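Local coordinates for fiber protein (Snake adenovirus 1, PDB 4UMI) that probably forms the trimeric spikes at the capsid vertices and attaches the virion to its host-cell receptor through the head domain, at residues Leu111-Gln122 against Phe137-Phe148. Sequence-based numbering, arbitrary orientation.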
ATOM      1  N   LEU A 111       4.337  13.310 -14.860  1.00 16.57           N
ATOM      2  CA  LEU A 111       3.634  14.577 -15.077  1.00 18.17           C
ATOM      3  C   LEU A 111       4.403  15.704 -14.420  1.00 17.39           C
ATOM      4  O   LEU A 111       5.035  15.531 -13.398  1.00 18.05           O
ATOM      5  CB  LEU A 111       2.218  14.562 -14.490  1.00 20.69           C
ATOM      6  CG  LEU A 111       1.180  13.761 -15.258  1.00 21.66           C
ATOM      7  CD1 LEU A 111       1.483  12.288 -15.361  1.00 28.88           C
ATOM      8  CD2 LEU A 111      -0.211  13.939 -14.719  1.00 23.23           C
ATOM      9  N   GLN A 112       4.350  16.874 -15.040  1.00 20.45           N
ATOM     10  CA  GLN A 112       5.050  18.014 -14.498  1.00 21.08           C
ATOM     11  C   GLN A 112       4.165  19.242 -14.658  1.00 21.25           C
ATOM     12  O   GLN A 112       3.494  19.424 -15.687  1.00 23.86           O
ATOM     13  CB  GLN A 112       6.379  18.177 -15.239  1.00 26.03           C
ATOM     14  CG  GLN A 112       7.301  19.257 -14.711  1.00 30.99           C
ATOM     15  CD  GLN A 112       8.633  19.294 -15.446  1.00 39.40           C
ATOM     16  OE1 GLN A 112       9.095  18.284 -15.980  1.00 56.38           O
ATOM     17  NE2 GLN A 112       9.255  20.455 -15.469  1.00 55.79           N
ATOM     18  N   ASN A 113       4.116  20.069 -13.619  1.00 22.47           N
ATOM     19  CA  ASN A 113       3.305  21.296 -13.679  1.00 27.07           C
ATOM     20  C   ASN A 113       4.158  22.450 -14.185  1.00 27.28           C
ATOM     21  O   ASN A 113       5.345  22.290 -14.491  1.00 27.42           O
ATOM     22  CB  ASN A 113       2.593  21.630 -12.351  1.00 24.28           C
ATOM     23  CG  ASN A 113       3.537  22.098 -11.267  1.00 21.82           C
ATOM     24  OD1 ASN A 113       4.742  22.197 -11.459  1.00 22.66           O
ATOM     25  ND2 ASN A 113       2.974  22.384 -10.112  1.00 23.06           N
ATOM     26  N   ASP A 114       3.536  23.620 -14.282  1.00 29.38           N
ATOM     27  CA  ASP A 114       4.245  24.778 -14.825  1.00 38.00           C
ATOM     28  C   ASP A 114       5.396  25.261 -13.929  1.00 36.09           C
ATOM     29  O   ASP A 114       6.274  26.006 -14.396  1.00 52.44           O
ATOM     30  CB  ASP A 114       3.272  25.929 -15.155  1.00 44.23           C
ATOM     31  CG  ASP A 114       2.401  26.348 -13.965  1.00 46.28           C
ATOM     32  OD1 ASP A 114       2.443  25.686 -12.898  1.00 58.91           O
ATOM     33  OD2 ASP A 114       1.655  27.340 -14.108  1.00 69.40           O
ATOM     34  N   LYS A 115       5.364  24.905 -12.648  1.00 32.35           N
ATOM     35  CA  LYS A 115       6.398  25.310 -11.691  1.00 33.15           C
ATOM     36  C   LYS A 115       7.555  24.326 -11.515  1.00 35.41           C
ATOM     37  O   LYS A 115       8.431  24.555 -10.675  1.00 39.83           O
ATOM     38  CB  LYS A 115       5.755  25.572 -10.334  1.00 38.39           C
ATOM     39  CG  LYS A 115       4.597  26.552 -10.411  1.00 52.76           C
ATOM     40  CD  LYS A 115       4.131  26.982  -9.035  1.00 69.75           C
ATOM     41  CE  LYS A 115       2.708  27.518  -9.080  1.00 86.52           C
ATOM     42  NZ  LYS A 115       2.214  27.875  -7.722  1.00108.66           N
ATOM     43  N   GLY A 116       7.557  23.228 -12.272  1.00 30.56           N
ATOM     44  CA  GLY A 116       8.653  22.268 -12.216  1.00 32.97           C
ATOM     45  C   GLY A 116       8.494  21.145 -11.207  1.00 27.48           C
ATOM     46  O   GLY A 116       9.399  20.314 -11.061  1.00 32.68           O
ATOM     47  N   VAL A 117       7.371  21.103 -10.499  1.00 22.28           N
ATOM     48  CA  VAL A 117       7.082  19.942  -9.639  1.00 19.95           C
ATOM     49  C   VAL A 117       6.768  18.776 -10.547  1.00 18.15           C
ATOM     50  O   VAL A 117       6.054  18.945 -11.510  1.00 18.92           O
ATOM     51  CB  VAL A 117       5.879  20.204  -8.707  1.00 21.97           C
ATOM     52  CG1 VAL A 117       5.477  18.959  -7.930  1.00 21.24           C
ATOM     53  CG2 VAL A 117       6.155  21.353  -7.747  1.00 25.77           C
ATOM     54  N   SER A 118       7.255  17.597 -10.198  1.00 17.80           N
ATOM     55  CA  SER A 118       7.021  16.415 -10.993  1.00 18.19           C
ATOM     56  C   SER A 118       6.500  15.275 -10.149  1.00 17.90           C
ATOM     57  O   SER A 118       6.950  15.089  -9.008  1.00 18.50           O
ATOM     58  CB  SER A 118       8.216  16.041 -11.823  0.50 21.77           C
ATOM     59  OG  SER A 118       9.241  15.614 -11.001  0.50 22.62           O
ATOM     60  N   PHE A 119       5.549  14.551 -10.723  1.00 15.67           N
ATOM     61  CA  PHE A 119       4.977  13.345 -10.150  1.00 14.71           C
ATOM     62  C   PHE A 119       5.163  12.171 -11.086  1.00 15.09           C
ATOM     63  O   PHE A 119       5.115  12.347 -12.295  1.00 16.86           O
ATOM     64  CB  PHE A 119       3.460  13.470  -9.903  1.00 15.87           C
ATOM     65  CG  PHE A 119       3.111  14.022  -8.575  1.00 15.03           C
ATOM     66  CD1 PHE A 119       3.184  15.366  -8.295  1.00 15.90           C
ATOM     67  CD2 PHE A 119       2.632  13.177  -7.608  1.00 14.38           C
ATOM     68  CE1 PHE A 119       2.832  15.832  -7.065  1.00 16.46           C
ATOM     69  CE2 PHE A 119       2.276  13.632  -6.369  1.00 16.12           C
ATOM     70  CZ  PHE A 119       2.359  14.971  -6.105  1.00 16.44           C
ATOM     71  N   ALA A 120       5.321  10.971 -10.534  1.00 14.33           N
ATOM     72  CA  ALA A 120       5.147   9.749 -11.285  1.00 13.62           C
ATOM     73  C   ALA A 120       3.908   9.080 -10.778  1.00 12.97           C
ATOM     74  O   ALA A 120       3.672   8.965  -9.559  1.00 14.29           O
ATOM     75  CB  ALA A 120       6.341   8.853 -11.127  1.00 16.06           C
ATOM     76  N   PHE A 121       3.073   8.665 -11.713  1.00 13.42           N
ATOM     77  CA  PHE A 121       1.863   7.912 -11.435  1.00 14.22           C
ATOM     78  C   PHE A 121       1.988   6.532 -12.086  1.00 13.88           C
ATOM     79  O   PHE A 121       2.478   6.419 -13.203  1.00 16.32           O
ATOM     80  CB  PHE A 121       0.640   8.610 -11.966  1.00 15.68           C
ATOM     81  CG  PHE A 121       0.314   9.882 -11.243  1.00 14.61           C
ATOM     82  CD1 PHE A 121      -0.379   9.855 -10.054  1.00 16.17           C
ATOM     83  CD2 PHE A 121       0.709  11.105 -11.729  1.00 17.48           C
ATOM     84  CE1 PHE A 121      -0.675  11.020  -9.381  1.00 18.60           C
ATOM     85  CE2 PHE A 121       0.409  12.261 -11.067  1.00 19.15           C
ATOM     86  CZ  PHE A 121      -0.240  12.206  -9.882  1.00 17.94           C
ATOM     87  N   GLN A 122       1.483   5.504 -11.424  1.00 13.71           N
ATOM     88  CA  GLN A 122       1.348   4.165 -11.975  1.00 12.93           C
ATOM     89  C   GLN A 122      -0.095   3.751 -11.857  1.00 12.62           C
ATOM     90  O   GLN A 122      -0.712   3.906 -10.797  1.00 13.60           O
ATOM     91  CB  GLN A 122       2.291   3.164 -11.283  1.00 13.75           C
ATOM     92  CG  GLN A 122       2.071   1.694 -11.608  1.00 14.72           C
ATOM     93  CD  GLN A 122       2.859   0.805 -10.715  1.00 15.31           C
ATOM     94  OE1 GLN A 122       3.340   1.232  -9.650  1.00 16.59           O
ATOM     95  NE2 GLN A 122       2.921  -0.457 -11.070  1.00 18.41           N
ATOM     96  N   PHE A 137      -0.960   4.472  -8.047  1.00 11.74           N
ATOM     97  CA  PHE A 137       0.188   4.736  -7.224  1.00 11.68           C
ATOM     98  C   PHE A 137       0.712   6.113  -7.619  1.00 12.33           C
ATOM     99  O   PHE A 137       0.740   6.462  -8.792  1.00 13.15           O
ATOM    100  CB  PHE A 137       1.292   3.698  -7.464  1.00 12.85           C
ATOM    101  CG  PHE A 137       0.930   2.291  -7.141  1.00 12.24           C
ATOM    102  CD1 PHE A 137       0.392   1.421  -8.087  1.00 14.10           C
ATOM    103  CD2 PHE A 137       1.226   1.786  -5.888  1.00 14.24           C
ATOM    104  CE1 PHE A 137       0.160   0.098  -7.724  1.00 15.28           C
ATOM    105  CE2 PHE A 137       0.968   0.483  -5.548  1.00 15.47           C
ATOM    106  CZ  PHE A 137       0.419  -0.363  -6.458  1.00 16.32           C
ATOM    107  N   ALA A 138       1.086   6.894  -6.607  1.00 11.38           N
ATOM    108  CA  ALA A 138       1.603   8.240  -6.861  1.00 11.84           C
ATOM    109  C   ALA A 138       2.866   8.496  -6.047  1.00 11.82           C
ATOM    110  O   ALA A 138       2.919   8.125  -4.871  1.00 11.86           O
ATOM    111  CB  ALA A 138       0.574   9.279  -6.460  1.00 12.99           C
ATOM    112  N   TYR A 139       3.852   9.146  -6.650  1.00 12.62           N
ATOM    113  CA  TYR A 139       5.091   9.495  -5.959  1.00 12.68           C
ATOM    114  C   TYR A 139       5.599  10.836  -6.432  1.00 12.96           C
ATOM    115  O   TYR A 139       5.575  11.129  -7.626  1.00 13.39           O
ATOM    116  CB  TYR A 139       6.199   8.448  -6.257  1.00 13.98           C
ATOM    117  CG  TYR A 139       7.575   8.920  -5.819  1.00 12.95           C
ATOM    118  CD1 TYR A 139       7.930   8.928  -4.488  1.00 14.91           C
ATOM    119  CD2 TYR A 139       8.493   9.431  -6.727  1.00 15.12           C
ATOM    120  CE1 TYR A 139       9.139   9.437  -4.048  1.00 15.38           C
ATOM    121  CE2 TYR A 139       9.701   9.928  -6.303  1.00 16.92           C
ATOM    122  CZ  TYR A 139      10.023   9.927  -4.968  1.00 16.73           C
ATOM    123  OH  TYR A 139      11.212  10.436  -4.510  1.00 20.76           O
ATOM    124  N   SER A 140       6.056  11.678  -5.495  1.00 12.30           N
ATOM    125  CA  SER A 140       6.868  12.818  -5.888  1.00 13.39           C
ATOM    126  C   SER A 140       7.964  12.994  -4.838  1.00 14.42           C
ATOM    127  O   SER A 140       7.680  12.908  -3.658  1.00 16.59           O
ATOM    128  CB  SER A 140       6.035  14.091  -5.935  1.00 13.54           C
ATOM    129  OG  SER A 140       6.830  15.214  -6.261  1.00 15.66           O
ATOM    130  N   GLY A 141       9.142  13.402  -5.288  1.00 17.29           N
ATOM    131  CA  GLY A 141      10.202  13.784  -4.369  1.00 21.15           C
ATOM    132  C   GLY A 141      10.034  15.217  -3.871  1.00 22.04           C
ATOM    133  O   GLY A 141      10.714  15.651  -2.949  1.00 28.13           O
ATOM    134  N   ASP A 142       9.242  15.978  -4.560  1.00 18.00           N
ATOM    135  CA  ASP A 142       9.062  17.383  -4.292  1.00 19.01           C
ATOM    136  C   ASP A 142       8.135  17.630  -3.134  1.00 18.86           C
ATOM    137  O   ASP A 142       7.404  16.741  -2.676  1.00 22.04           O
ATOM    138  CB  ASP A 142       8.529  18.054  -5.544  1.00 22.07           C
ATOM    139  CG  ASP A 142       9.501  17.964  -6.726  1.00 21.09           C
ATOM    140  OD1 ASP A 142      10.744  18.086  -6.499  1.00 28.15           O
ATOM    141  OD2 ASP A 142       9.026  17.729  -7.879  1.00 22.80           O
ATOM    142  N   GLY A 143       8.221  18.821  -2.591  1.00 19.36           N
ATOM    143  CA  GLY A 143       7.162  19.337  -1.757  1.00 20.04           C
ATOM    144  C   GLY A 143       6.071  19.893  -2.644  1.00 20.63           C
ATOM    145  O   GLY A 143       6.245  20.149  -3.849  1.00 23.85           O
ATOM    146  N   LEU A 144       4.921  20.066  -2.052  1.00 17.47           N
ATOM    147  CA  LEU A 144       3.814  20.585  -2.792  1.00 17.58           C
ATOM    148  C   LEU A 144       3.165  21.636  -1.945  1.00 18.96           C
ATOM    149  O   LEU A 144       2.723  21.359  -0.820  1.00 21.38           O
ATOM    150  CB  LEU A 144       2.927  19.410  -3.174  1.00 23.23           C
ATOM    151  CG  LEU A 144       1.842  19.609  -4.187  1.00 21.20           C
ATOM    152  CD1 LEU A 144       2.352  20.078  -5.525  1.00 19.19           C
ATOM    153  CD2 LEU A 144       1.029  18.343  -4.309  1.00 19.01           C
ATOM    154  N   THR A 145       3.074  22.849  -2.515  1.00 18.99           N
ATOM    155  CA  THR A 145       2.603  24.051  -1.831  1.00 21.87           C
ATOM    156  C   THR A 145       1.155  24.451  -2.251  1.00 20.68           C
ATOM    157  O   THR A 145       0.627  25.517  -1.856  1.00 22.76           O
ATOM    158  CB  THR A 145       3.500  25.246  -2.180  1.00 22.31           C
ATOM    159  OG1 THR A 145       3.373  25.533  -3.583  1.00 24.12           O
ATOM    160  CG2 THR A 145       4.976  25.011  -1.820  1.00 28.52           C
ATOM    161  N   GLY A 146       0.529  23.647  -3.093  1.00 18.34           N
ATOM    162  CA  GLY A 146      -0.827  23.901  -3.577  1.00 18.30           C
ATOM    163  C   GLY A 146      -1.190  22.742  -4.488  1.00 16.76           C
ATOM    164  O   GLY A 146      -0.420  21.805  -4.662  1.00 17.73           O
ATOM    165  N   PRO A 147      -2.384  22.771  -5.081  1.00 18.00           N
ATOM    166  CA  PRO A 147      -2.807  21.662  -5.944  1.00 17.14           C
ATOM    167  C   PRO A 147      -1.846  21.457  -7.107  1.00 17.88           C
ATOM    168  O   PRO A 147      -1.282  22.392  -7.647  1.00 19.04           O
ATOM    169  CB  PRO A 147      -4.207  22.103  -6.399  1.00 19.95           C
ATOM    170  CG  PRO A 147      -4.661  23.051  -5.332  1.00 23.70           C
ATOM    171  CD  PRO A 147      -3.433  23.778  -4.934  1.00 19.25           C
ATOM    172  N   PHE A 148      -1.658  20.199  -7.478  1.00 16.40           N
ATOM    173  CA  PHE A 148      -0.833  19.832  -8.610  1.00 16.58           C
ATOM    174  C   PHE A 148      -1.728  19.596  -9.827  1.00 16.84           C
ATOM    175  O   PHE A 148      -2.634  18.788  -9.764  1.00 17.32           O
ATOM    176  CB  PHE A 148      -0.058  18.556  -8.285  1.00 16.64           C
ATOM    177  CG  PHE A 148       0.784  18.065  -9.415  1.00 15.72           C
ATOM    178  CD1 PHE A 148       2.010  18.646  -9.680  1.00 15.34           C
ATOM    179  CD2 PHE A 148       0.337  17.046 -10.227  1.00 15.20           C
ATOM    180  CE1 PHE A 148       2.789  18.196 -10.723  1.00 16.70           C
ATOM    181  CE2 PHE A 148       1.115  16.620 -11.294  1.00 16.68           C
ATOM    182  CZ  PHE A 148       2.343  17.178 -11.524  1.00 16.89           C
TER
HETATM  183  O   HOH W   1       0.096  22.741 -10.160  1.00 23.83           O
HETATM  184  O   HOH W   2      10.806  18.061 -10.070  1.00 36.33           O
HETATM  185  O   HOH W   3       9.455  14.009  -8.195  1.00 29.20           O
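Backbone pairing between Ala-120 and Tyr-139, and between Gln-122 and Phe-137, illustrates how an antiparallel hairpin is stitched at alternate residues. Each pair exchanges two N-H...O bonds; Phe-137 N reaches Gln-122 O at 2.8 Å. Phe-121 and Ala-138 form the non-hydrogen-bonded pair between them.

Past the Ala-120–Tyr-139 pair, side chains take over the polar contacts. Ser-140 OG, turned anti to its own backbone N (chi1 178°), donates to Ser-118 O at 2.8 Å and accepts from Asp-142 N, closing an ST turn. Asp-142 OD2 then receives Ser-118 N at 2.9 Å. A water donates to this same oxygen and to Gly-116 O, while another links Ser-118 O to Gly-141 N. Further out, a third water spans Asn-113 ND2 and Pro-147 O.

These strands, 118-128 and 131-140, are the central pair of a four-stranded antiparallel sheet in the fibre head, a trimeric beta-sandwich domain. The face bearing Gln-122 and Tyr-139 meets the second subunit, where Lys-133 hydrogen-bonds Gln-122 OE1 and makes a cation-pi contact with Phe-137. The Gln-122 amide lies alongside the Phe-137 ring, their planes 29° apart.

Aromatic packing occupies the other face, toward strand 185-190. Ser-140 CB sits over the centre of the Phe-119 ring, 3.6 Å from its centroid, a CH-pi contact. Phe-119 in turn places CD1 over one face of Phe-148, the two planes inclined at 46°. Val-117 O lies in plane at the Phe-148 edge, 3.4 Å from CE1, and Leu-111 CB packs against CZ and CE2 of this ring. Leu-144 CD2 meets Phe-119 CZ at that ring's edge, and Ala-138 CB touches Phe-121 CE1 at 3.6 Å.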